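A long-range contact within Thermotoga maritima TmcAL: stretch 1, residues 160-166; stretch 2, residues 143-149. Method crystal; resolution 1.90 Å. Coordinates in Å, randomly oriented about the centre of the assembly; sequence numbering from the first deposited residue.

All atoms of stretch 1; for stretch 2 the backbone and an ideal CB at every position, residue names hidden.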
ATOM      1  N   GLU A 160      21.920  40.166   8.238  1.00 39.61           N
ATOM      2  CA  GLU A 160      22.631  39.302   7.310  1.00 41.91           C
ATOM      3  C   GLU A 160      22.100  37.868   7.392  1.00 40.04           C
ATOM      4  O   GLU A 160      22.093  37.139   6.401  1.00 38.21           O
ATOM      5  CB  GLU A 160      24.138  39.334   7.580  1.00 52.21           C
ATOM      6  CG  GLU A 160      24.974  39.430   6.306  1.00 65.81           C
ATOM      7  CD  GLU A 160      26.448  39.120   6.525  1.00 75.15           C
ATOM      8  OE1 GLU A 160      26.897  39.118   7.693  1.00 78.88           O
ATOM      9  OE2 GLU A 160      27.157  38.870   5.520  1.00 72.85           O
ATOM     10  N   VAL A 161      21.632  37.481   8.575  1.00 38.10           N
ATOM     11  CA  VAL A 161      21.086  36.140   8.801  1.00 38.23           C
ATOM     12  C   VAL A 161      19.826  35.898   7.960  1.00 36.42           C
ATOM     13  O   VAL A 161      19.489  34.751   7.646  1.00 36.62           O
ATOM     14  CB  VAL A 161      20.778  35.919  10.309  1.00 36.37           C
ATOM     15  CG1 VAL A 161      20.338  34.479  10.585  1.00 38.72           C
ATOM     16  CG2 VAL A 161      22.006  36.257  11.149  1.00 29.09           C
ATOM     17  N   LEU A 162      19.149  36.976   7.567  1.00 39.18           N
ATOM     18  CA  LEU A 162      17.974  36.866   6.700  1.00 39.84           C
ATOM     19  C   LEU A 162      18.270  36.141   5.378  1.00 39.31           C
ATOM     20  O   LEU A 162      17.350  35.651   4.721  1.00 38.05           O
ATOM     21  CB  LEU A 162      17.393  38.250   6.410  1.00 44.58           C
ATOM     22  CG  LEU A 162      16.723  38.942   7.595  1.00 55.24           C
ATOM     23  CD1 LEU A 162      16.495  40.425   7.302  1.00 51.90           C
ATOM     24  CD2 LEU A 162      15.406  38.256   7.915  1.00 62.86           C
ATOM     25  N   LYS A 163      19.543  36.056   4.994  1.00 34.48           N
ATOM     26  CA  LYS A 163      19.924  35.312   3.791  1.00 30.00           C
ATOM     27  C   LYS A 163      19.510  33.842   3.892  1.00 30.48           C
ATOM     28  O   LYS A 163      19.332  33.155   2.882  1.00 32.52           O
ATOM     29  CB  LYS A 163      21.430  35.411   3.546  1.00 27.39           C
ATOM     30  CG  LYS A 163      21.927  36.796   3.111  1.00 34.71           C
ATOM     31  CD  LYS A 163      23.457  36.811   3.085  1.00 40.62           C
ATOM     32  CE  LYS A 163      24.010  38.219   3.023  1.00 47.75           C
ATOM     33  NZ  LYS A 163      25.486  38.194   3.217  1.00 52.42           N
ATOM     34  N   LEU A 164      19.332  33.369   5.119  1.00 32.99           N
ATOM     35  CA  LEU A 164      19.020  31.968   5.361  1.00 34.71           C
ATOM     36  C   LEU A 164      17.530  31.702   5.184  1.00 34.54           C
ATOM     37  O   LEU A 164      17.051  30.620   5.489  1.00 41.50           O
ATOM     38  CB  LEU A 164      19.493  31.549   6.755  1.00 36.40           C
ATOM     39  CG  LEU A 164      21.020  31.579   6.926  1.00 37.62           C
ATOM     40  CD1 LEU A 164      21.430  31.264   8.361  1.00 40.49           C
ATOM     41  CD2 LEU A 164      21.695  30.613   5.954  1.00 37.10           C
ATOM     42  N   GLU A 165      16.777  32.695   4.724  1.00 33.81           N
ATOM     43  CA  GLU A 165      15.392  32.430   4.342  1.00 33.26           C
ATOM     44  C   GLU A 165      15.326  31.851   2.930  1.00 36.47           C
ATOM     45  O   GLU A 165      14.270  31.419   2.469  1.00 38.37           O
ATOM     46  CB  GLU A 165      14.543  33.700   4.439  1.00 35.27           C
ATOM     47  CG  GLU A 165      14.535  34.305   5.824  1.00 44.80           C
ATOM     48  CD  GLU A 165      13.535  35.437   5.974  1.00 54.52           C
ATOM     49  OE1 GLU A 165      13.000  35.921   4.951  1.00 60.11           O
ATOM     50  OE2 GLU A 165      13.290  35.840   7.127  1.00 53.56           O
ATOM     51  N   LYS A 166      16.464  31.848   2.246  1.00 31.04           N
ATOM     52  CA  LYS A 166      16.524  31.397   0.862  1.00 35.63           C
ATOM     53  C   LYS A 166      16.978  29.945   0.823  1.00 31.32           C
ATOM     54  O   LYS A 166      17.985  29.597   1.444  1.00 32.23           O
ATOM     55  CB  LYS A 166      17.476  32.283   0.044  1.00 40.25           C
ATOM     56  CG  LYS A 166      17.134  33.784   0.051  1.00 40.63           C
ATOM     57  CD  LYS A 166      15.880  34.091  -0.745  1.00 46.35           C
ATOM     58  CE  LYS A 166      15.624  35.592  -0.807  1.00 49.82           C
ATOM     59  NZ  LYS A 166      14.298  35.921  -1.404  1.00 53.08           N
ATOM     60  N   UNK A 143      16.032  28.458  14.868  1.00 33.83           N
ATOM     61  CA  UNK A 143      17.441  28.541  14.523  1.00 31.40           C
ATOM     62  C   UNK A 143      17.773  29.902  13.920  1.00 33.02           C
ATOM     63  O   UNK A 143      18.798  30.498  14.250  1.00 34.26           O
ATOM     64  CB  UNK A 143      17.818  27.422  13.550  1.00 31.40           C
ATOM     65  N   UNK A 144      16.895  30.391  13.048  1.00 35.69           N
ATOM     66  CA  UNK A 144      17.079  31.697  12.422  1.00 34.88           C
ATOM     67  C   UNK A 144      17.124  32.812  13.468  1.00 35.16           C
ATOM     68  O   UNK A 144      18.058  33.620  13.489  1.00 36.78           O
ATOM     69  CB  UNK A 144      15.957  31.964  11.416  1.00 34.88           C
ATOM     70  N   UNK A 145      16.118  32.842  14.336  1.00 33.57           N
ATOM     71  CA  UNK A 145      16.020  33.862  15.373  1.00 38.42           C
ATOM     72  C   UNK A 145      17.190  33.750  16.348  1.00 36.95           C
ATOM     73  O   UNK A 145      17.728  34.761  16.804  1.00 41.02           O
ATOM     74  CB  UNK A 145      14.691  33.740  16.120  1.00 38.42           C
ATOM     75  N   UNK A 146      17.587  32.517  16.649  1.00 32.67           N
ATOM     76  CA  UNK A 146      18.687  32.289  17.580  1.00 35.42           C
ATOM     77  C   UNK A 146      20.003  32.800  16.996  1.00 33.89           C
ATOM     78  O   UNK A 146      20.819  33.406  17.705  1.00 35.72           O
ATOM     79  CB  UNK A 146      18.799  30.802  17.921  1.00 35.42           C
ATOM     80  N   UNK A 147      20.199  32.564  15.702  1.00 31.93           N
ATOM     81  CA  UNK A 147      21.395  33.046  15.015  1.00 30.17           C
ATOM     82  C   UNK A 147      21.416  34.564  14.985  1.00 32.14           C
ATOM     83  O   UNK A 147      22.456  35.187  15.226  1.00 36.21           O
ATOM     84  CB  UNK A 147      21.464  32.488  13.592  1.00 30.17           C
ATOM     85  N   UNK A 148      20.256  35.163  14.714  1.00 32.87           N
ATOM     86  CA  UNK A 148      20.140  36.615  14.715  1.00 33.59           C
ATOM     87  C   UNK A 148      20.519  37.192  16.066  1.00 41.15           C
ATOM     88  O   UNK A 148      21.245  38.183  16.147  1.00 40.76           O
ATOM     89  CB  UNK A 148      18.718  37.039  14.343  1.00 33.59           C
ATOM     90  N   UNK A 149      20.017  36.573  17.127  1.00 43.23           N
ATOM     91  CA  UNK A 149      20.264  37.069  18.470  1.00 42.16           C
ATOM     92  C   UNK A 149      21.737  36.877  18.803  1.00 41.11           C
ATOM     93  O   UNK A 149      22.355  37.727  19.458  1.00 48.39           O
ATOM     94  CB  UNK A 149      19.374  36.359  19.492  1.00 42.16           C
TER

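The backbone of positions 143 to 149 is regular helix, with phi between -59° and -68° and psi between -36° and -52°, so each position is judged by the direction of its CA-to-CB bond. The surface it meets is short: V161 at the centre, L162 and L164 adding aliphatic carbon, and E165 bringing a carboxylate.

Position 143 points sideways, and its ideal CB has nothing of stretch 1 close by. Many helix-tolerant residues would suit. It is R143, whose side chain makes no contact with stretch 1 and whose guanidinium is hydrogen-bonded elsewhere in the structure.

Position 144 also points sideways, its ideal CB 5.1 Å from V161 CG1. A short side chain would do little here, but a longer one could run past the valine toward the carboxylate of E165. That calls for an aliphatic stem with a polar or positive tip: lysine, arginine, perhaps glutamine. The residue is K144. Its CG lies 4.4 Å from V161 CG1, and with chi3 in p the chain brings NZ to 2.9 Å from E165 OE2, a hydrogen bond within a salt bridge. It is the one polar link between the stretches.

Position 145 points away and is free of demands from stretch 1; Y145 makes no contact with it.

Position 146 is out of reach, so stretch 1 cannot choose between small and large; it is A146.

Position 147 points toward stretch 1, its ideal CB 3.8 Å from V161 CG1 and 5.4 Å from L164 CD1. With only methyls on offer, a polar group would find no partner among them, and leucine, isoleucine, valine or methionine would be reasonable. L147, chi1 m and chi2 t, sets its CB against V161 CG1 and carries CD1 to 3.8 Å from L164 CD1.

Position 148 is the nearest in register, its CA 6.0 Å from V161 CA. The bond points sideways, yet the ideal CB is 4.6 Å from V161 CG2, and the leucine of L162 lies farther along. A long, flexible apolar chain can serve both; leucine or isoleucine would also suit the valine. M148 has chi1 m, then chi2 and chi3 t, an extended course that puts CG 3.7 Å from V161 CB and CE 3.5 Å from L162 CD2.

Position 149 is out of reach and left open by this contact. It is R149, hydrogen-bonded elsewhere in the structure.

Stretch 2, residues 143-149: RKYALMR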
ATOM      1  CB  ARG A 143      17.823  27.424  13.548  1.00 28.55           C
ATOM      2  CG  ARG A 143      19.264  27.511  13.044  1.00 33.79           C
ATOM      3  CD  ARG A 143      19.664  26.246  12.275  1.00 41.28           C
ATOM      4  NE  ARG A 143      18.959  26.129  11.002  1.00 42.70           N
ATOM      5  CZ  ARG A 143      19.134  25.138  10.130  1.00 44.68           C
ATOM      6  NH1 ARG A 143      19.999  24.152  10.379  1.00 34.08           N
ATOM      7  NH2 ARG A 143      18.443  25.137   9.001  1.00 47.16           N
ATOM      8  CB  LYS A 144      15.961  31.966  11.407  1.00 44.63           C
ATOM      9  CG  LYS A 144      16.122  33.280  10.635  1.00 44.88           C
ATOM     10  CD  LYS A 144      15.076  33.444   9.534  1.00 49.08           C
ATOM     11  CE  LYS A 144      13.657  33.496  10.094  1.00 52.76           C
ATOM     12  NZ  LYS A 144      12.650  33.800   9.030  1.00 52.28           N
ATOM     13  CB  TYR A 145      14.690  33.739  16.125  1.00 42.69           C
ATOM     14  CG  TYR A 145      13.478  33.874  15.233  1.00 46.37           C
ATOM     15  CD1 TYR A 145      13.488  34.730  14.139  1.00 50.53           C
ATOM     16  CD2 TYR A 145      12.328  33.141  15.481  1.00 43.09           C
ATOM     17  CE1 TYR A 145      12.383  34.855  13.316  1.00 51.54           C
ATOM     18  CE2 TYR A 145      11.223  33.259  14.665  1.00 50.00           C
ATOM     19  CZ  TYR A 145      11.254  34.116  13.587  1.00 51.27           C
ATOM     20  OH  TYR A 145      10.150  34.231  12.777  1.00 52.84           O
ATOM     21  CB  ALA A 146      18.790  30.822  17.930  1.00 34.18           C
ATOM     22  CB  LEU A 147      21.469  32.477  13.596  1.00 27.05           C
ATOM     23  CG  LEU A 147      21.839  30.996  13.504  1.00 30.18           C
ATOM     24  CD1 LEU A 147      21.627  30.474  12.093  1.00 29.21           C
ATOM     25  CD2 LEU A 147      23.281  30.776  13.930  1.00 30.90           C
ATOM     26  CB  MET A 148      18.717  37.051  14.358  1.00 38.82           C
ATOM     27  CG  MET A 148      18.342  36.798  12.916  1.00 36.61           C
ATOM     28  SD  MET A 148      16.624  37.213  12.559  1.00 47.60           S
ATOM     29  CE  MET A 148      16.556  36.770  10.832  1.00 72.65           C
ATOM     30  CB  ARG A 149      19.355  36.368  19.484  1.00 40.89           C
ATOM     31  CG  ARG A 149      17.900  36.823  19.396  1.00 46.29           C
ATOM     32  CD  ARG A 149      16.970  36.003  20.280  1.00 56.53           C
ATOM     33  NE  ARG A 149      17.178  36.239  21.708  1.00 67.63           N
ATOM     34  CZ  ARG A 149      16.627  35.505  22.671  1.00 73.13           C
ATOM     35  NH1 ARG A 149      15.844  34.482  22.358  1.00 74.03           N
ATOM     36  NH2 ARG A 149      16.865  35.785  23.946  1.00 74.11           N
TER
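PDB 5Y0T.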